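Local coordinates for protein farnesyl pyrophosphate synthetase (Staphylococcus aureus, PDB 5H9D) that probably lengthens isoprenoid chains into heptaprenyl diphosphate, as a magnesium-dependent prenyltransferase of the FPP/GGPP synthase family, at residues D209-F214 and D275-A280. Residues are numbered along the deposited sequence; the frame is centred on the assembly and turned at random.
Sequences DDVLDF and DSIDEA
The carbonyl oxygen of Val211 has two donors in its own helix, the backbone N of Phe214 at 3.1 Å from Val211 O and the hydroxyl of Thr215, while Ile277 CD1 lies against it from the neighbouring helix, 4.0 Å from Val211 O. The sequence DDVLD here is the second aspartate-rich motif of the all-helical isoprenoid synthase fold, whose aspartates in relatives take part in binding magnesium and diphosphate. It lies on helix 188-215, facing helix 276-296; the short axes of 209-214 and 276-280 run nearly antiparallel, at 158°, and come within 10.0 Å. What joins them is apolar and buried. Val211 and Ile277 share the middle of the contact: Val211 CG1 is anti to the backbone N (chi1 178°) and meets both Ile277 CG2 and Ile277 CD1, each at 3.8 Å, while Val211 CG2 is turned to the next turn of the partner helix and touches Ala280 CB at 3.7 Å. The valine's branches thus divide between two residues on one face of that helix. Asp210 and Asp213 of the motif bond instead to the hydroxyl of Tyr161 and the backbone N of Asp228. The Phe214 ring leads off toward Ile238, Ile268 and Ile271. At the end of the isoleucine chain, with chi2 at -66°, the tip methyl Ile277 CD1 also comes to 4.0 Å from Phe214 CB.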
ATOM      1  N   ASP A 209       8.522 -16.866  -4.733  1.00 65.34           N
ATOM      2  CA  ASP A 209       9.111 -16.330  -3.500  1.00 66.60           C
ATOM      3  C   ASP A 209       9.061 -17.389  -2.374  1.00 65.78           C
ATOM      4  O   ASP A 209      10.059 -17.664  -1.719  1.00 65.27           O
ATOM      5  CB  ASP A 209       8.318 -15.117  -2.997  1.00 70.27           C
ATOM      6  CG  ASP A 209       8.735 -13.818  -3.635  1.00 74.09           C
ATOM      7  OD1 ASP A 209       8.777 -13.725  -4.884  1.00 77.51           O
ATOM      8  OD2 ASP A 209       9.002 -12.869  -2.865  1.00 76.99           O
ATOM      9  N   ASP A 210       7.883 -17.969  -2.162  1.00 63.83           N
ATOM     10  CA  ASP A 210       7.689 -18.939  -1.104  1.00 63.52           C
ATOM     11  C   ASP A 210       8.535 -20.154  -1.263  1.00 61.98           C
ATOM     12  O   ASP A 210       8.949 -20.762  -0.289  1.00 62.15           O
ATOM     13  CB  ASP A 210       6.217 -19.340  -0.992  1.00 64.11           C
ATOM     14  CG  ASP A 210       5.328 -18.165  -0.643  1.00 66.02           C
ATOM     15  OD1 ASP A 210       5.861 -17.103  -0.197  1.00 65.05           O
ATOM     16  OD2 ASP A 210       4.096 -18.311  -0.807  1.00 67.34           O
ATOM     17  N   VAL A 211       8.789 -20.533  -2.494  1.00 62.67           N
ATOM     18  CA  VAL A 211       9.634 -21.689  -2.678  1.00 63.64           C
ATOM     19  C   VAL A 211      11.063 -21.260  -2.350  1.00 64.63           C
ATOM     20  O   VAL A 211      11.757 -21.956  -1.623  1.00 65.18           O
ATOM     21  CB  VAL A 211       9.550 -22.242  -4.114  1.00 62.15           C
ATOM     22  CG1 VAL A 211      10.489 -23.424  -4.262  1.00 62.61           C
ATOM     23  CG2 VAL A 211       8.139 -22.681  -4.407  1.00 58.92           C
ATOM     24  N   LEU A 212      11.480 -20.089  -2.837  1.00 65.23           N
ATOM     25  CA  LEU A 212      12.832 -19.600  -2.596  1.00 66.35           C
ATOM     26  C   LEU A 212      13.134 -19.239  -1.152  1.00 68.80           C
ATOM     27  O   LEU A 212      14.218 -18.777  -0.828  1.00 69.73           O
ATOM     28  CB  LEU A 212      13.119 -18.385  -3.466  1.00 63.40           C
ATOM     29  CG  LEU A 212      13.227 -18.499  -4.990  1.00 59.75           C
ATOM     30  CD1 LEU A 212      13.562 -17.114  -5.553  1.00 55.99           C
ATOM     31  CD2 LEU A 212      14.268 -19.512  -5.370  1.00 57.29           C
ATOM     32  N   ASP A 213      12.179 -19.437  -0.269  1.00 72.09           N
ATOM     33  CA  ASP A 213      12.426 -19.091   1.112  1.00 74.94           C
ATOM     34  C   ASP A 213      13.025 -20.307   1.812  1.00 75.82           C
ATOM     35  O   ASP A 213      13.542 -20.203   2.918  1.00 76.05           O
ATOM     36  CB  ASP A 213      11.120 -18.644   1.783  1.00 76.61           C
ATOM     37  CG  ASP A 213      11.350 -17.579   2.846  1.00 79.14           C
ATOM     38  OD1 ASP A 213      11.659 -17.942   4.006  1.00 77.63           O
ATOM     39  OD2 ASP A 213      11.241 -16.373   2.503  1.00 81.08           O
ATOM     40  N   PHE A 214      12.970 -21.454   1.139  1.00 76.04           N
ATOM     41  CA  PHE A 214      13.498 -22.702   1.680  1.00 75.78           C
ATOM     42  C   PHE A 214      14.709 -23.188   0.878  1.00 75.92           C
ATOM     43  O   PHE A 214      15.633 -23.793   1.417  1.00 75.26           O
ATOM     44  CB  PHE A 214      12.409 -23.783   1.648  1.00 74.98           C
ATOM     45  CG  PHE A 214      11.303 -23.569   2.646  1.00 76.50           C
ATOM     46  CD1 PHE A 214      11.506 -23.827   4.003  1.00 76.80           C
ATOM     47  CD2 PHE A 214      10.044 -23.139   2.236  1.00 76.09           C
ATOM     48  CE1 PHE A 214      10.473 -23.666   4.929  1.00 75.30           C
ATOM     49  CE2 PHE A 214       9.015 -22.978   3.155  1.00 76.22           C
ATOM     50  CZ  PHE A 214       9.235 -23.245   4.506  1.00 75.48           C
ATOM     51  N   ASP A 275       9.346 -33.403  -1.929  1.00 82.25           N
ATOM     52  CA  ASP A 275       8.855 -33.314  -3.300  1.00 81.96           C
ATOM     53  C   ASP A 275       7.965 -32.070  -3.383  1.00 79.54           C
ATOM     54  O   ASP A 275       7.703 -31.526  -4.462  1.00 78.90           O
ATOM     55  CB  ASP A 275       8.032 -34.570  -3.671  1.00 83.29           C
ATOM     56  CG  ASP A 275       8.898 -35.826  -3.813  1.00 86.55           C
ATOM     57  OD1 ASP A 275       9.995 -35.750  -4.419  1.00 88.43           O
ATOM     58  OD2 ASP A 275       8.478 -36.901  -3.330  1.00 87.13           O
ATOM     59  N   SER A 276       7.520 -31.628  -2.213  1.00 76.49           N
ATOM     60  CA  SER A 276       6.644 -30.479  -2.084  1.00 73.00           C
ATOM     61  C   SER A 276       7.247 -29.188  -2.595  1.00 70.35           C
ATOM     62  O   SER A 276       6.534 -28.297  -3.038  1.00 69.91           O
ATOM     63  CB  SER A 276       6.228 -30.339  -0.632  1.00 73.04           C
ATOM     64  OG  SER A 276       5.372 -31.407  -0.273  1.00 73.92           O
ATOM     65  N   ILE A 277       8.560 -29.075  -2.528  1.00 68.00           N
ATOM     66  CA  ILE A 277       9.201 -27.884  -3.032  1.00 67.02           C
ATOM     67  C   ILE A 277       9.020 -27.917  -4.533  1.00 67.91           C
ATOM     68  O   ILE A 277       8.952 -26.880  -5.187  1.00 68.14           O
ATOM     69  CB  ILE A 277      10.700 -27.855  -2.707  1.00 64.04           C
ATOM     70  CG1 ILE A 277      10.904 -27.221  -1.346  1.00 64.14           C
ATOM     71  CG2 ILE A 277      11.458 -27.056  -3.758  1.00 62.84           C
ATOM     72  CD1 ILE A 277      10.519 -25.754  -1.309  1.00 63.31           C
ATOM     73  N   ASP A 278       8.924 -29.119  -5.078  1.00 68.28           N
ATOM     74  CA  ASP A 278       8.768 -29.252  -6.514  1.00 70.12           C
ATOM     75  C   ASP A 278       7.315 -29.200  -6.955  1.00 69.51           C
ATOM     76  O   ASP A 278       7.006 -28.696  -8.038  1.00 69.96           O
ATOM     77  CB  ASP A 278       9.475 -30.529  -6.988  1.00 72.54           C
ATOM     78  CG  ASP A 278      11.005 -30.408  -6.905  1.00 75.48           C
ATOM     79  OD1 ASP A 278      11.592 -29.737  -7.795  1.00 75.83           O
ATOM     80  OD2 ASP A 278      11.607 -30.954  -5.940  1.00 75.11           O
ATOM     81  N   GLU A 279       6.417 -29.703  -6.117  1.00 68.57           N
ATOM     82  CA  GLU A 279       5.014 -29.659  -6.455  1.00 66.61           C
ATOM     83  C   GLU A 279       4.636 -28.172  -6.441  1.00 65.39           C
ATOM     84  O   GLU A 279       3.841 -27.723  -7.267  1.00 65.10           O
ATOM     85  CB  GLU A 279       4.209 -30.456  -5.432  1.00 68.85           C
ATOM     86  CG  GLU A 279       2.761 -30.724  -5.853  1.00 73.40           C
ATOM     87  CD  GLU A 279       1.921 -31.365  -4.740  1.00 75.83           C
ATOM     88  OE1 GLU A 279       0.666 -31.371  -4.846  1.00 77.12           O
ATOM     89  OE2 GLU A 279       2.516 -31.867  -3.763  1.00 78.35           O
ATOM     90  N   ALA A 280       5.236 -27.404  -5.521  1.00 62.83           N
ATOM     91  CA  ALA A 280       4.972 -25.967  -5.411  1.00 60.05           C
ATOM     92  C   ALA A 280       5.435 -25.273  -6.689  1.00 59.52           C
ATOM     93  O   ALA A 280       4.669 -24.559  -7.342  1.00 58.52           O
ATOM     94  CB  ALA A 280       5.688 -25.398  -4.221  1.00 56.79           C
TER